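Local coordinates for lipase (Photobacterium sp. M37, PDB 2ORY), which probably hydrolyses the ester bonds of triacylglycerols as a cold-adapted triacylglycerol lipase of the alpha/beta-hydrolase fold, class 3 family, at residues T43-P46 against F47-D50; I76-K79 against G80-G83. All coordinates share one frame; numbering follows the deposited sequence.

Overall arrangement
Contact 1 (43-50) is the linker between helix 30-43 and strand 52-63, and contact 2 (76-83) covers the end of strand 66-78 and the hairpin loop leading to strand 84-90. The chain passes from contact 1 through strand 52-63, which lies antiparallel to strand 66-78, so both contacts come to the same end of the sheet, their centres about 15 Å apart. A salt bridge connects them directly, Asp50 OD1 to Lys78 NZ at 3.2 Å. Both lie toward the periphery of the alpha/beta-hydrolase fold, each centre about 22 Å from the centre of the chain, and neither includes a residue of the probable catalytic triad, Ser174, Asp236 and His312.

Contact 1: T43-P46 against F47-D50; sequences TWKP and FQED
Trp44 lays its indole alongside the Phe47 ring with little overlap, the two side chains pointing the same way from a pair of overlapping beta turns that link helix 30-43 to strand 52-63 of the alpha/beta-hydrolase fold. The six-membered ring of Trp44 and the Phe47 ring are nearly parallel, planes 14° apart, but slid past each other until their centroids are 5.4 Å apart. The closest atoms are Trp44 CE3 and Phe47 CE2, 3.3 Å apart, while Trp44 CB packs on Phe47 CD2. Both residues hold CG beside the backbone N and anti to the carbonyl carbon (chi1 -76° and -57°); with the turn bringing residues 44 and 47 close, the two side chains run side by side. Large aromatics suit these buried positions, where Met15 of helix 5-15 touches both and the ring of Phe12 meets Phe47; the indole NE1 has a weak hydrogen bond to Tyr18 OH.

The first turn is closed by Phe47 N donating to Trp44 O at 3.0 Å, the second by Gln48 N donating to Lys45 O at 2.8 Å. The second has type I geometry, with Pro46 in its first corner: the pyrrolidine ring favours the phi required there, and no N-H is needed from it. Lys45, an exposed corner of the first turn, carries an extended chain whose CB and CG graze Gln48 OE1, and it touches Tyr3 and Asp325. Gln48 reaches back along the first turn with an extended chain, placing CG 3.2 Å from Trp44 O and the amide oxygen OE1 3.2 Å from Lys45 CA.

Contact 2: I76-K79 against G80-G83; sequences IQKK and GAEG
The Ala81 methyl packs against the stem of Lys78 beside the loop of a beta hairpin, in which strand 66-78 turns back through residues 79-83 into strand 84-90 of the central sheet. The apolar part of the contact is small. The methyl of Ala81 points toward the end of the strand and presses on Lys78 CG, its CB 3.5 Å away, tighter than usual for two carbons. Alanine fits here because its small methyl can lie against the lysine stem, where the approach is already tight. Lys78 swings CG anti to its own N (chi1 161°), then bends at the next two torsions, carrying the ammonium group away from the loop to charged partners, Asp50 and, more weakly, Glu84. Lysine thus supplies both an aliphatic stem and a distant charge.

A single backbone bond spans the bend. Ala81 N donates a weak hydrogen bond to Lys79 O at 2.7 Å, closing a classic gamma turn around Gly80. The phi and psi of Gly80, 76° and -62°, are those of that turn; glycine suits it because positive phi costs it little and it has no CB to collide with Lys79 O. Gly83 also has positive phi, which favours glycine, just before strand 84-90; its backbone hydrogen-bonds with Lys167, and Lys78 and Glu84 are likewise joined by backbone hydrogen bonding.

Electrostatically, one approach is probably unfavourable: two carbonyl oxygens, both acceptors, lie close across the loop, Lys78 O and Ala81 O being 3.2 Å apart.

Contact 1: T43-P46 against F47-D50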
loop_
_atom_site.group_PDB
_atom_site.type_symbol
_atom_site.label_atom_id
_atom_site.label_comp_id
_atom_site.label_asym_id
_atom_site.label_seq_id
_atom_site.Cartn_x
_atom_site.Cartn_y
_atom_site.Cartn_z
ATOM N N THR A 43 4.953 -21.214 -7.487
ATOM C CA THR A 43 4.126 -21.461 -8.652
ATOM C C THR A 43 3.787 -20.247 -9.500
ATOM O O THR A 43 3.597 -20.366 -10.712
ATOM C CB THR A 43 2.818 -22.142 -8.225
ATOM O OG1 THR A 43 2.075 -21.259 -7.375
ATOM C CG2 THR A 43 3.124 -23.437 -7.464
ATOM N N TRP A 44 3.694 -19.077 -8.874
ATOM C CA TRP A 44 3.367 -17.855 -9.614
ATOM C C TRP A 44 4.456 -17.590 -10.650
ATOM O O TRP A 44 5.647 -17.624 -10.325
ATOM C CB TRP A 44 3.277 -16.664 -8.655
ATOM C CG TRP A 44 2.031 -16.597 -7.809
ATOM C CD1 TRP A 44 1.301 -17.646 -7.326
ATOM C CD2 TRP A 44 1.429 -15.413 -7.278
ATOM N NE1 TRP A 44 0.283 -17.188 -6.523
ATOM C CE2 TRP A 44 0.340 -15.822 -6.473
ATOM C CE3 TRP A 44 1.708 -14.045 -7.399
ATOM C CZ2 TRP A 44 -0.469 -14.908 -5.791
ATOM C CZ3 TRP A 44 0.900 -13.134 -6.719
ATOM C CH2 TRP A 44 -0.172 -13.570 -5.927
ATOM N N LYS A 45 4.052 -17.316 -11.889
ATOM C CA LYS A 45 5.009 -17.055 -12.962
ATOM C C LYS A 45 6.117 -16.063 -12.565
ATOM O O LYS A 45 7.304 -16.403 -12.570
ATOM C CB LYS A 45 4.291 -16.534 -14.212
ATOM C CG LYS A 45 3.374 -17.527 -14.910
ATOM C CD LYS A 45 2.852 -16.916 -16.210
ATOM C CE LYS A 45 1.721 -17.733 -16.828
ATOM N NZ LYS A 45 1.166 -17.122 -18.085
ATOM N N PRO A 46 5.741 -14.826 -12.204
ATOM C CA PRO A 46 6.743 -13.829 -11.818
ATOM C C PRO A 46 7.758 -14.254 -10.751
ATOM O O PRO A 46 8.837 -13.663 -10.645
ATOM C CB PRO A 46 5.887 -12.634 -11.386
ATOM C CG PRO A 46 4.628 -13.262 -10.931
ATOM C CD PRO A 46 4.382 -14.308 -11.979
ATOM N N PHE A 47 7.436 -15.280 -9.971
ATOM C CA PHE A 47 8.358 -15.729 -8.929
ATOM C C PHE A 47 9.199 -16.942 -9.345
ATOM O O PHE A 47 10.002 -17.429 -8.559
ATOM C CB PHE A 47 7.596 -16.078 -7.638
ATOM C CG PHE A 47 6.752 -14.950 -7.082
ATOM C CD1 PHE A 47 7.220 -13.636 -7.073
ATOM C CD2 PHE A 47 5.494 -15.209 -6.540
ATOM C CE1 PHE A 47 6.444 -12.588 -6.531
ATOM C CE2 PHE A 47 4.714 -14.176 -5.997
ATOM C CZ PHE A 47 5.193 -12.860 -5.994
ATOM N N GLN A 48 9.029 -17.418 -10.573
ATOM C CA GLN A 48 9.764 -18.596 -11.031
ATOM C C GLN A 48 11.141 -18.306 -11.630
ATOM O O GLN A 48 11.919 -19.223 -11.890
ATOM C CB GLN A 48 8.923 -19.369 -12.055
ATOM C CG GLN A 48 7.601 -19.893 -11.511
ATOM C CD GLN A 48 6.693 -20.451 -12.601
ATOM O OE1 GLN A 48 6.460 -19.805 -13.626
ATOM N NE2 GLN A 48 6.165 -21.651 -12.375
ATOM N N GLU A 49 11.448 -17.036 -11.842
ATOM C CA GLU A 49 12.726 -16.674 -12.437
ATOM C C GLU A 49 13.842 -16.496 -11.410
ATOM O O GLU A 49 14.989 -16.220 -11.768
ATOM C CB GLU A 49 12.555 -15.394 -13.260
ATOM C CG GLU A 49 11.351 -15.443 -14.200
ATOM C CD GLU A 49 11.256 -14.228 -15.099
ATOM O OE1 GLU A 49 11.235 -13.092 -14.573
ATOM O OE2 GLU A 49 11.193 -14.412 -16.333
ATOM N N ASP A 50 13.504 -16.645 -10.134
ATOM C CA ASP A 50 14.485 -16.500 -9.055
ATOM C C ASP A 50 14.045 -17.385 -7.898
ATOM O O ASP A 50 13.024 -18.059 -7.979
ATOM C CB ASP A 50 14.552 -15.043 -8.570
ATOM C CG ASP A 50 14.928 -14.069 -9.672
ATOM O OD1 ASP A 50 16.129 -13.975 -10.004
ATOM O OD2 ASP A 50 14.019 -13.397 -10.207
#

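Contact 2: I76-K79 against G80-G83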
loop_
_atom_site.group_PDB
_atom_site.type_symbol
_atom_site.label_atom_id
_atom_site.label_comp_id
_atom_site.label_asym_id
_atom_site.label_seq_id
_atom_site.Cartn_x
_atom_site.Cartn_y
_atom_site.Cartn_z
ATOM N N ILE A 76 10.674 -10.397 1.897
ATOM C CA ILE A 76 11.131 -11.490 1.026
ATOM C C ILE A 76 12.574 -11.170 0.653
ATOM O O ILE A 76 12.897 -10.027 0.340
ATOM C CB ILE A 76 10.354 -11.578 -0.324
ATOM C CG1 ILE A 76 8.851 -11.459 -0.095
ATOM C CG2 ILE A 76 10.672 -12.877 -1.032
ATOM C CD1 ILE A 76 8.392 -10.002 -0.032
ATOM N N GLN A 77 13.431 -12.177 0.680
ATOM C CA GLN A 77 14.826 -11.992 0.315
ATOM C C GLN A 77 15.136 -12.852 -0.903
ATOM O O GLN A 77 14.791 -14.032 -0.937
ATOM C CB GLN A 77 15.745 -12.403 1.470
ATOM C CG GLN A 77 17.229 -12.337 1.121
ATOM C CD GLN A 77 18.138 -12.785 2.257
ATOM O OE1 GLN A 77 19.358 -12.631 2.186
ATOM N NE2 GLN A 77 17.549 -13.345 3.308
ATOM N N LYS A 78 15.773 -12.257 -1.903
ATOM C CA LYS A 78 16.156 -12.994 -3.100
ATOM C C LYS A 78 17.341 -13.908 -2.767
ATOM O O LYS A 78 18.392 -13.424 -2.348
ATOM C CB LYS A 78 16.553 -12.020 -4.212
ATOM C CG LYS A 78 17.398 -12.650 -5.317
ATOM C CD LYS A 78 16.725 -12.592 -6.674
ATOM C CE LYS A 78 16.610 -11.168 -7.185
ATOM N NZ LYS A 78 16.119 -11.134 -8.592
ATOM N N LYS A 79 17.173 -15.219 -2.947
ATOM C CA LYS A 79 18.245 -16.186 -2.656
ATOM C C LYS A 79 19.515 -15.856 -3.434
ATOM O O LYS A 79 19.454 -15.352 -4.551
ATOM C CB LYS A 79 17.819 -17.610 -3.032
ATOM C CG LYS A 79 16.789 -18.265 -2.128
ATOM C CD LYS A 79 17.340 -18.501 -0.741
ATOM C CE LYS A 79 16.665 -19.695 -0.088
ATOM N NZ LYS A 79 16.989 -20.980 -0.789
ATOM N N GLY A 80 20.665 -16.160 -2.849
ATOM C CA GLY A 80 21.917 -15.885 -3.532
ATOM C C GLY A 80 22.301 -14.417 -3.504
ATOM O O GLY A 80 23.346 -14.051 -2.960
ATOM N N ALA A 81 21.463 -13.572 -4.093
ATOM C CA ALA A 81 21.732 -12.144 -4.117
ATOM C C ALA A 81 21.953 -11.655 -2.697
ATOM O O ALA A 81 21.068 -11.773 -1.846
ATOM C CB ALA A 81 20.568 -11.408 -4.739
ATOM N N GLU A 82 23.136 -11.113 -2.437
ATOM C CA GLU A 82 23.450 -10.611 -1.107
ATOM C C GLU A 82 22.770 -9.269 -0.878
ATOM O O GLU A 82 22.880 -8.362 -1.703
ATOM C CB GLU A 82 24.966 -10.469 -0.943
ATOM C CG GLU A 82 25.703 -11.805 -1.000
ATOM C CD GLU A 82 27.219 -11.669 -0.897
ATOM O OE1 GLU A 82 27.706 -10.563 -0.565
ATOM O OE2 GLU A 82 27.920 -12.681 -1.140
ATOM N N GLY A 83 22.055 -9.154 0.236
ATOM C CA GLY A 83 21.370 -7.912 0.551
ATOM C C GLY A 83 20.373 -7.405 -0.477
ATOM O O GLY A 83 20.477 -6.267 -0.931
#